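Beta-galactosidase (Bacillus circulans subsp. alkalophilus, PDB 3TTY) hydrolyses terminal beta-galactosyl residues of beta-galactosides, binds galactose in the pocket of its TIM barrel, and assembles as a zinc-containing trimer. Local coordinates at residues 120-125 and 230-235; 406-411 and 422-427; 458-463 and 483-488. All blocks are in the same frame, centred on the assembly; numbering follows the deposited sequence.

Contact 1 (120-125 and 230-235); sequences TYRKYA and LECFKM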
loop_
_atom_site.group_PDB
_atom_site.type_symbol
_atom_site.label_atom_id
_atom_site.label_comp_id
_atom_site.label_asym_id
_atom_site.label_seq_id
_atom_site.Cartn_x
_atom_site.Cartn_y
_atom_site.Cartn_z
ATOM N N THR A 120 31.542 17.031 -5.679
ATOM C CA THR A 120 31.123 18.418 -5.536
ATOM C C THR A 120 30.727 18.738 -4.102
ATOM O O THR A 120 31.216 19.696 -3.517
ATOM C CB THR A 120 29.992 18.767 -6.486
ATOM O OG1 THR A 120 30.491 18.688 -7.823
ATOM C CG2 THR A 120 29.474 20.176 -6.202
ATOM N N TYR A 121 29.866 17.909 -3.532
ATOM C CA TYR A 121 29.420 18.103 -2.160
ATOM C C TYR A 121 30.585 18.118 -1.161
ATOM O O TYR A 121 30.637 18.959 -0.265
ATOM C CB TYR A 121 28.417 17.020 -1.775
ATOM C CG TYR A 121 27.984 17.101 -0.334
ATOM C CD1 TYR A 121 27.141 18.105 0.097
ATOM C CD2 TYR A 121 28.416 16.166 0.594
ATOM C CE1 TYR A 121 26.735 18.182 1.408
ATOM C CE2 TYR A 121 28.023 16.243 1.918
ATOM C CZ TYR A 121 27.188 17.255 2.317
ATOM O OH TYR A 121 26.791 17.342 3.630
ATOM N N ARG A 122 31.506 17.175 -1.299
ATOM C CA ARG A 122 32.631 17.115 -0.380
ATOM C C ARG A 122 33.540 18.328 -0.541
ATOM O O ARG A 122 34.009 18.880 0.448
ATOM C CB ARG A 122 33.410 15.812 -0.531
ATOM C CG ARG A 122 32.654 14.612 0.012
ATOM C CD ARG A 122 33.609 13.519 0.434
ATOM N NE ARG A 122 32.927 12.260 0.717
ATOM C CZ ARG A 122 33.520 11.201 1.263
ATOM N NH1 ARG A 122 34.809 11.270 1.589
ATOM N NH2 ARG A 122 32.827 10.082 1.491
ATOM N N LYS A 123 33.762 18.755 -1.782
ATOM C CA LYS A 123 34.546 19.967 -2.052
ATOM C C LYS A 123 33.964 21.212 -1.374
ATOM O O LYS A 123 34.653 21.897 -0.625
ATOM C CB LYS A 123 34.700 20.205 -3.565
ATOM C CG LYS A 123 35.437 21.480 -3.936
ATOM C CD LYS A 123 35.604 21.597 -5.445
ATOM C CE LYS A 123 36.145 22.968 -5.846
ATOM N NZ LYS A 123 36.267 23.116 -7.345
ATOM N N TYR A 124 32.695 21.509 -1.614
ATOM C CA TYR A 124 32.148 22.757 -1.076
ATOM C C TYR A 124 31.741 22.683 0.396
ATOM O O TYR A 124 31.781 23.688 1.103
ATOM C CB TYR A 124 31.014 23.280 -1.954
ATOM C CG TYR A 124 31.512 23.693 -3.311
ATOM C CD1 TYR A 124 32.348 24.798 -3.449
ATOM C CD2 TYR A 124 31.174 22.969 -4.453
ATOM C CE1 TYR A 124 32.821 25.188 -4.689
ATOM C CE2 TYR A 124 31.645 23.355 -5.710
ATOM C CZ TYR A 124 32.474 24.464 -5.819
ATOM O OH TYR A 124 32.960 24.859 -7.052
ATOM N N ALA A 125 31.363 21.497 0.861
ATOM C CA ALA A 125 30.997 21.341 2.253
ATOM C C ALA A 125 32.231 21.543 3.136
ATOM O O ALA A 125 32.153 22.217 4.158
ATOM C CB ALA A 125 30.349 19.973 2.510
ATOM N N LEU A 230 29.462 8.999 7.454
ATOM C CA LEU A 230 30.371 9.273 8.562
ATOM C C LEU A 230 31.621 9.995 8.064
ATOM O O LEU A 230 32.109 10.930 8.709
ATOM C CB LEU A 230 30.746 7.991 9.305
ATOM C CG LEU A 230 31.618 8.176 10.563
ATOM C CD1 LEU A 230 31.024 9.189 11.534
ATOM C CD2 LEU A 230 31.848 6.840 11.277
ATOM N N GLU A 231 32.133 9.572 6.908
ATOM C CA GLU A 231 33.278 10.236 6.299
ATOM C C GLU A 231 32.974 11.719 6.077
ATOM O O GLU A 231 33.820 12.587 6.321
ATOM C CB GLU A 231 33.645 9.575 4.974
ATOM C CG GLU A 231 34.459 8.289 5.110
ATOM C CD GLU A 231 35.775 8.525 5.847
ATOM O OE1 GLU A 231 36.531 9.427 5.430
ATOM O OE2 GLU A 231 36.040 7.826 6.858
ATOM N N CYS A 232 31.771 12.016 5.602
ATOM C CA CYS A 232 31.391 13.418 5.428
ATOM C C CYS A 232 31.475 14.168 6.759
ATOM O O CYS A 232 32.092 15.227 6.836
ATOM C CB CYS A 232 30.002 13.550 4.799
ATOM S SG CYS A 232 29.924 12.940 3.090
ATOM N N PHE A 233 30.887 13.611 7.812
ATOM C CA PHE A 233 30.981 14.243 9.129
ATOM C C PHE A 233 32.422 14.530 9.540
ATOM O O PHE A 233 32.766 15.667 9.901
ATOM C CB PHE A 233 30.321 13.395 10.212
ATOM C CG PHE A 233 30.615 13.885 11.608
ATOM C CD1 PHE A 233 29.984 15.016 12.104
ATOM C CD2 PHE A 233 31.537 13.229 12.412
ATOM C CE1 PHE A 233 30.258 15.486 13.376
ATOM C CE2 PHE A 233 31.819 13.681 13.693
ATOM C CZ PHE A 233 31.184 14.810 14.182
ATOM N N LYS A 234 33.250 13.487 9.485
ATOM C CA LYS A 234 34.653 13.568 9.873
ATOM C C LYS A 234 35.404 14.591 9.048
ATOM O O LYS A 234 36.243 15.327 9.568
ATOM C CB LYS A 234 35.343 12.207 9.741
ATOM C CG LYS A 234 34.640 11.076 10.492
ATOM C CD LYS A 234 35.561 9.869 10.753
ATOM C CE LYS A 234 36.417 9.524 9.542
ATOM N NZ LYS A 234 37.228 8.294 9.753
ATOM N N MET A 235 35.103 14.630 7.757
ATOM C CA MET A 235 35.723 15.595 6.875
ATOM C C MET A 235 35.481 17.029 7.363
ATOM O O MET A 235 36.400 17.845 7.351
ATOM C CB MET A 235 35.218 15.417 5.442
ATOM C CG MET A 235 35.693 16.498 4.485
ATOM S SD MET A 235 34.723 16.546 2.952
ATOM C CE MET A 235 33.212 17.348 3.513
HETATM O O HOH W 1 36.580 9.421 2.633
#
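Arg122 and Met235 carry most of the buried area between segment 120-125 of helix 119-135 and segment 230-235 of helix 215-243. The short helical segments run nearly parallel, with axes 10.6 Å apart and crossing at -21°. On the packed side, SD of Met235 lies 3.8 Å from CB of Arg122 and also touches its CG and CD. The last Met235 torsion (chi3 76°) bends CE back to the Arg122 backbone and to Ala125, where CE and CB are 4.0 Å apart. Cys232 SG meets the edge of the Tyr121 ring close to its plane, 4.0 Å from CE2, a sulfur-aromatic contact. Trp47 adds to the packed side, touching both Tyr121 and Ala125.

The other side is partly exposed, and a water bridges it. The Arg122 chain is extended from CG to NE, and its NH2 stands 3.6 Å from CB of Glu231. The charged ends stay apart, NH1 of Arg122 and OE1 of Glu231 being separated by 4.6 Å. The water joins them, accepting from NH1 in the guanidinium plane and donating to OE1. Arg122 NE is bonded to the carbonyl of Pro116, while Glu231 OE2 forms a salt bridge with Lys234 NZ, whose hydrogen bond is weak. The water probably softens the attraction between Arg122 and Glu231, and close apolar and sulfur contacts supply the direct touch between these outer helices of the barrel.

Contact 2 (406-411 and 422-427); sequences ENRWAL and NYVNEV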
loop_
_atom_site.group_PDB
_atom_site.type_symbol
_atom_site.label_atom_id
_atom_site.label_comp_id
_atom_site.label_asym_id
_atom_site.label_seq_id
_atom_site.Cartn_x
_atom_site.Cartn_y
_atom_site.Cartn_z
ATOM N N GLU A 406 24.163 -3.572 13.482
ATOM C CA GLU A 406 24.501 -4.554 12.444
ATOM C C GLU A 406 23.658 -5.793 12.660
ATOM O O GLU A 406 23.131 -6.384 11.714
ATOM C CB GLU A 406 25.994 -4.894 12.445
ATOM C CG GLU A 406 26.884 -3.728 11.999
ATOM C CD GLU A 406 28.364 -4.086 11.887
ATOM O OE1 GLU A 406 28.854 -4.893 12.701
ATOM O OE2 GLU A 406 29.045 -3.551 10.979
ATOM N N ASN A 407 23.509 -6.174 13.919
ATOM C CA ASN A 407 22.562 -7.222 14.273
ATOM C C ASN A 407 21.152 -6.863 13.783
ATOM O O ASN A 407 20.447 -7.701 13.218
ATOM C CB ASN A 407 22.557 -7.415 15.785
ATOM C CG ASN A 407 21.609 -8.503 16.231
ATOM O OD1 ASN A 407 21.579 -9.585 15.650
ATOM N ND2 ASN A 407 20.823 -8.223 17.279
ATOM N N ARG A 408 20.751 -5.609 14.001
ATOM C CA ARG A 408 19.448 -5.131 13.552
ATOM C C ARG A 408 19.265 -5.269 12.036
ATOM O O ARG A 408 18.261 -5.808 11.571
ATOM C CB ARG A 408 19.237 -3.674 13.968
ATOM C CG ARG A 408 17.925 -3.089 13.467
ATOM C CD ARG A 408 17.584 -1.761 14.143
ATOM N NE ARG A 408 16.274 -1.248 13.741
ATOM C CZ ARG A 408 15.751 -0.103 14.182
ATOM N NH1 ARG A 408 16.426 0.649 15.043
ATOM N NH2 ARG A 408 14.561 0.299 13.757
ATOM N N TRP A 409 20.228 -4.764 11.271
ATOM C CA TRP A 409 20.180 -4.863 9.816
ATOM C C TRP A 409 20.036 -6.306 9.327
ATOM O O TRP A 409 19.190 -6.604 8.470
ATOM C CB TRP A 409 21.437 -4.257 9.203
ATOM C CG TRP A 409 21.557 -2.774 9.391
ATOM C CD1 TRP A 409 20.543 -1.889 9.634
ATOM C CD2 TRP A 409 22.766 -2.005 9.362
ATOM N NE1 TRP A 409 21.053 -0.618 9.750
ATOM C CE2 TRP A 409 22.412 -0.661 9.584
ATOM C CE3 TRP A 409 24.113 -2.326 9.167
ATOM C CZ2 TRP A 409 23.354 0.367 9.603
ATOM C CZ3 TRP A 409 25.044 -1.319 9.197
ATOM C CH2 TRP A 409 24.663 0.021 9.407
ATOM N N ALA A 410 20.867 -7.198 9.854
ATOM C CA ALA A 410 20.778 -8.608 9.467
ATOM C C ALA A 410 19.405 -9.213 9.809
ATOM O O ALA A 410 18.787 -9.889 8.973
ATOM C CB ALA A 410 21.901 -9.416 10.092
ATOM N N LEU A 411 18.916 -8.948 11.020
ATOM C CA LEU A 411 17.583 -9.411 11.405
ATOM C C LEU A 411 16.512 -8.865 10.482
ATOM O O LEU A 411 15.634 -9.592 10.044
ATOM C CB LEU A 411 17.254 -9.011 12.841
ATOM C CG LEU A 411 17.779 -9.920 13.944
ATOM C CD1 LEU A 411 17.383 -9.360 15.292
ATOM C CD2 LEU A 411 17.246 -11.340 13.759
ATOM N N ASN A 422 10.188 -8.345 15.625
ATOM C CA ASN A 422 10.663 -6.976 15.558
ATOM C C ASN A 422 11.751 -6.799 16.604
ATOM O O ASN A 422 11.484 -6.873 17.811
ATOM C CB ASN A 422 9.494 -6.014 15.795
ATOM C CG ASN A 422 9.911 -4.558 15.765
ATOM O OD1 ASN A 422 10.784 -4.131 16.523
ATOM N ND2 ASN A 422 9.281 -3.783 14.888
ATOM N N TYR A 423 12.982 -6.602 16.139
ATOM C CA TYR A 423 14.153 -6.554 17.022
ATOM C C TYR A 423 14.002 -5.534 18.136
ATOM O O TYR A 423 14.127 -5.869 19.322
ATOM C CB TYR A 423 15.418 -6.265 16.219
ATOM C CG TYR A 423 16.702 -6.138 17.024
ATOM C CD1 TYR A 423 17.049 -7.078 17.981
ATOM C CD2 TYR A 423 17.591 -5.096 16.778
ATOM C CE1 TYR A 423 18.242 -6.975 18.695
ATOM C CE2 TYR A 423 18.780 -4.984 17.470
ATOM C CZ TYR A 423 19.100 -5.926 18.429
ATOM O OH TYR A 423 20.271 -5.796 19.133
ATOM N N VAL A 424 13.739 -4.290 17.755
ATOM C CA VAL A 424 13.624 -3.222 18.737
ATOM C C VAL A 424 12.501 -3.498 19.741
ATOM O O VAL A 424 12.672 -3.260 20.947
ATOM C CB VAL A 424 13.470 -1.823 18.075
ATOM C CG1 VAL A 424 13.161 -0.776 19.110
ATOM C CG2 VAL A 424 14.743 -1.458 17.306
ATOM N N ASN A 425 11.371 -4.019 19.264
ATOM C CA ASN A 425 10.271 -4.354 20.173
ATOM C C ASN A 425 10.727 -5.333 21.265
ATOM O O ASN A 425 10.419 -5.149 22.446
ATOM C CB ASN A 425 9.055 -4.929 19.426
ATOM C CG ASN A 425 8.199 -3.847 18.758
ATOM O OD1 ASN A 425 7.282 -4.153 17.990
ATOM N ND2 ASN A 425 8.501 -2.581 19.041
ATOM N N GLU A 426 11.452 -6.375 20.861
ATOM C CA GLU A 426 11.982 -7.353 21.811
ATOM C C GLU A 426 12.963 -6.711 22.777
ATOM O O GLU A 426 12.878 -6.941 23.975
ATOM C CB GLU A 426 12.633 -8.536 21.093
ATOM C CG GLU A 426 11.688 -9.281 20.183
ATOM C CD GLU A 426 10.496 -9.871 20.929
ATOM O OE1 GLU A 426 10.694 -10.641 21.900
ATOM O OE2 GLU A 426 9.350 -9.558 20.542
ATOM N N VAL A 427 13.887 -5.899 22.271
ATOM C CA VAL A 427 14.834 -5.241 23.165
ATOM C C VAL A 427 14.066 -4.406 24.198
ATOM O O VAL A 427 14.380 -4.430 25.388
ATOM C CB VAL A 427 15.871 -4.361 22.410
ATOM C CG1 VAL A 427 16.669 -3.515 23.395
ATOM C CG2 VAL A 427 16.828 -5.222 21.588
#
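Tyr423 meets three side chains of helix 405-413. Leu411 crosses it at about a right angle and sets CD1 3.5 Å from CD1 of the ring, while CB of Arg408 comes within 3.6 Å of ring CD2. At the phenol end, ND2 of Asn407 is 3.1 Å from CZ, and the amide plane stands 85° from the ring. Beside this group, CG2 of Val424 sits over the centre of the Arg408 guanidinium, 3.5 Å above its plane. An alanine here would take away the ring and would probably leave a gap between Leu411 CD1, Arg408 CB and the Asn407 amide.

In the next shell, the Asn407 amide is held by the 458-463 loop: ND2 donates to Val460 O and OD1 accepts from Met463 N. The extended Arg408 chain has its NE paired with Glu412 and its NH1 bonded to the carbonyl of Phe256 and to Tyr403 OH. The helix carrying Tyr423 starts at Asn422, an N-cap whose OD1 accepts from Asn425 N at 2.8 Å.

The two short helical segments run at 128° to each other. Beyond them, Trp409 reaches helix 215-243, and Val424 packs on Phe286 of helix 284-296, joining the trimerisation domain to the barrel.

Contact 3 (458-463 and 483-488); sequences APVMYM and VTTFFS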
loop_
_atom_site.group_PDB
_atom_site.type_symbol
_atom_site.label_atom_id
_atom_site.label_comp_id
_atom_site.label_asym_id
_atom_site.label_seq_id
_atom_site.Cartn_x
_atom_site.Cartn_y
_atom_site.Cartn_z
ATOM N N ALA A 458 20.863 -9.622 26.490
ATOM C CA ALA A 458 21.025 -9.479 25.040
ATOM C C ALA A 458 19.861 -10.132 24.303
ATOM O O ALA A 458 19.942 -11.294 23.904
ATOM C CB ALA A 458 22.349 -10.090 24.589
ATOM N N PRO A 459 18.764 -9.384 24.132
ATOM C CA PRO A 459 17.594 -9.891 23.415
ATOM C C PRO A 459 17.926 -10.134 21.942
ATOM O O PRO A 459 18.430 -9.237 21.273
ATOM C CB PRO A 459 16.580 -8.748 23.557
ATOM C CG PRO A 459 17.043 -7.966 24.761
ATOM C CD PRO A 459 18.535 -8.039 24.688
ATOM N N VAL A 460 17.667 -11.346 21.467
ATOM C CA VAL A 460 17.843 -11.710 20.064
ATOM C C VAL A 460 19.201 -11.289 19.513
ATOM O O VAL A 460 19.276 -10.512 18.559
ATOM C CB VAL A 460 16.733 -11.103 19.193
ATOM C CG1 VAL A 460 16.624 -11.845 17.885
ATOM C CG2 VAL A 460 15.402 -11.151 19.925
ATOM N N MET A 461 20.269 -11.791 20.134
ATOM C CA MET A 461 21.623 -11.559 19.654
ATOM C C MET A 461 21.861 -12.555 18.528
ATOM O O MET A 461 22.651 -13.501 18.648
ATOM C CB MET A 461 22.645 -11.725 20.787
ATOM C CG MET A 461 24.034 -11.135 20.491
ATOM S SD MET A 461 23.985 -9.435 19.863
ATOM C CE MET A 461 23.229 -8.587 21.261
ATOM N N TYR A 462 21.121 -12.330 17.449
ATOM C CA TYR A 462 21.174 -13.106 16.226
ATOM C C TYR A 462 22.577 -13.128 15.632
ATOM O O TYR A 462 23.122 -14.199 15.353
ATOM C CB TYR A 462 20.170 -12.507 15.242
ATOM C CG TYR A 462 20.240 -13.004 13.816
ATOM C CD1 TYR A 462 19.719 -14.251 13.455
ATOM C CD2 TYR A 462 20.776 -12.202 12.812
ATOM C CE1 TYR A 462 19.766 -14.688 12.132
ATOM C CE2 TYR A 462 20.818 -12.626 11.503
ATOM C CZ TYR A 462 20.319 -13.864 11.162
ATOM O OH TYR A 462 20.368 -14.262 9.839
ATOM N N MET A 463 23.174 -11.951 15.464
ATOM C CA MET A 463 24.558 -11.871 15.006
ATOM C C MET A 463 25.560 -11.833 16.166
ATOM O O MET A 463 25.484 -10.975 17.052
ATOM C CB MET A 463 24.778 -10.664 14.090
ATOM C CG MET A 463 26.273 -10.386 13.782
ATOM S SD MET A 463 26.480 -8.884 12.792
ATOM C CE MET A 463 25.462 -9.336 11.396
ATOM N N VAL A 483 21.858 -12.925 29.917
ATOM C CA VAL A 483 20.568 -13.394 29.418
ATOM C C VAL A 483 20.489 -13.282 27.900
ATOM O O VAL A 483 20.808 -12.240 27.335
ATOM C CB VAL A 483 19.404 -12.582 30.029
ATOM C CG1 VAL A 483 18.052 -13.110 29.512
ATOM C CG2 VAL A 483 19.471 -12.618 31.549
ATOM N N THR A 484 20.072 -14.344 27.223
ATOM C CA THR A 484 19.807 -14.213 25.791
ATOM C C THR A 484 18.580 -15.034 25.395
ATOM O O THR A 484 17.939 -15.635 26.260
ATOM C CB THR A 484 21.071 -14.449 24.897
ATOM O OG1 THR A 484 20.795 -14.040 23.551
ATOM C CG2 THR A 484 21.520 -15.891 24.919
ATOM N N THR A 485 18.219 -15.033 24.115
ATOM C CA THR A 485 16.901 -15.532 23.748
ATOM C C THR A 485 16.917 -16.436 22.536
ATOM O O THR A 485 17.959 -16.662 21.932
ATOM C CB THR A 485 15.935 -14.368 23.403
ATOM O OG1 THR A 485 16.376 -13.726 22.201
ATOM C CG2 THR A 485 15.865 -13.339 24.535
ATOM N N PHE A 486 15.734 -16.923 22.176
ATOM C CA PHE A 486 15.533 -17.599 20.911
ATOM C C PHE A 486 16.161 -16.770 19.791
ATOM O O PHE A 486 16.203 -15.538 19.858
ATOM C CB PHE A 486 14.042 -17.744 20.640
ATOM C CG PHE A 486 13.321 -16.423 20.560
ATOM C CD1 PHE A 486 12.764 -15.849 21.696
ATOM C CD2 PHE A 486 13.226 -15.740 19.355
ATOM C CE1 PHE A 486 12.120 -14.623 21.623
ATOM C CE2 PHE A 486 12.578 -14.520 19.279
ATOM C CZ PHE A 486 12.027 -13.958 20.416
ATOM N N PHE A 487 16.647 -17.465 18.768
ATOM C CA PHE A 487 17.211 -16.851 17.563
ATOM C C PHE A 487 18.458 -16.003 17.826
ATOM O O PHE A 487 18.692 -14.996 17.152
ATOM C CB PHE A 487 16.152 -16.058 16.788
ATOM C CG PHE A 487 16.319 -16.139 15.293
ATOM C CD1 PHE A 487 16.499 -17.375 14.671
ATOM C CD2 PHE A 487 16.316 -14.990 14.508
ATOM C CE1 PHE A 487 16.667 -17.465 13.291
ATOM C CE2 PHE A 487 16.477 -15.073 13.135
ATOM C CZ PHE A 487 16.653 -16.322 12.524
ATOM N N SER A 488 19.267 -16.428 18.790
ATOM C CA SER A 488 20.522 -15.742 19.084
ATOM C C SER A 488 21.689 -16.662 18.758
ATOM O O SER A 488 21.551 -17.887 18.787
ATOM C CB SER A 488 20.584 -15.334 20.558
ATOM O OG SER A 488 19.478 -14.524 20.888
#
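A first torsion of 67° in Thr485 puts OG1 between its own N and carbonyl carbon, 2.8 Å from Val460 N, which donates to it at 143°. In Ser488, OG lies anti to the carbonyl carbon and takes a weak bond from Met461 N, the residue at the centre of an inverse gamma turn. The same two hydroxyls donate within their own segment, Thr485 OG1 to Phe486 O and Ser488 OG to Thr485 O, the latter from above the carbonyl plane. Thr484 OG1 donates to Ala458 O at 2.9 Å. Ala458 N donates to Val483 O at 2.8 Å.

Farther on, Tyr462 and Phe487 lie side by side and point the same way. Tyr462 CD1 is over a face of the Phe487 ring, 3.4 Å from CE2; the planes are 29° apart and slid so that overlap is slight. Tyr462 OH bonds to Asp495 and to Tyr357 OH of the second subunit, whose ring also meets Phe487 edge-to-face. Buried hydroxyls thus satisfy peptide groups where the chain leaves the parallel strands, and the aromatic pair carries this loop region into the subunit interface.

Overall arrangement
Contacts 2 and 3 adjoin, with centres 10 Å apart. The Asn407 side chain links them, and Leu411 CD2 also packs 3.4 Å from Tyr462 CG. Contact 1 belongs to the barrel domain: its centre lies 30 Å from that of contact 2 and 37 Å from that of contact 3, with nearest atoms about 10 Å and about 17 Å away. Helix 215-243 spans the divide, carrying residues 230-235 and touching Trp409 through its N-terminal part. In contact 1, the Tyr121 side chain is about 14 Å from a bound galactose and that of Arg122 about 9 Å from the zinc ion.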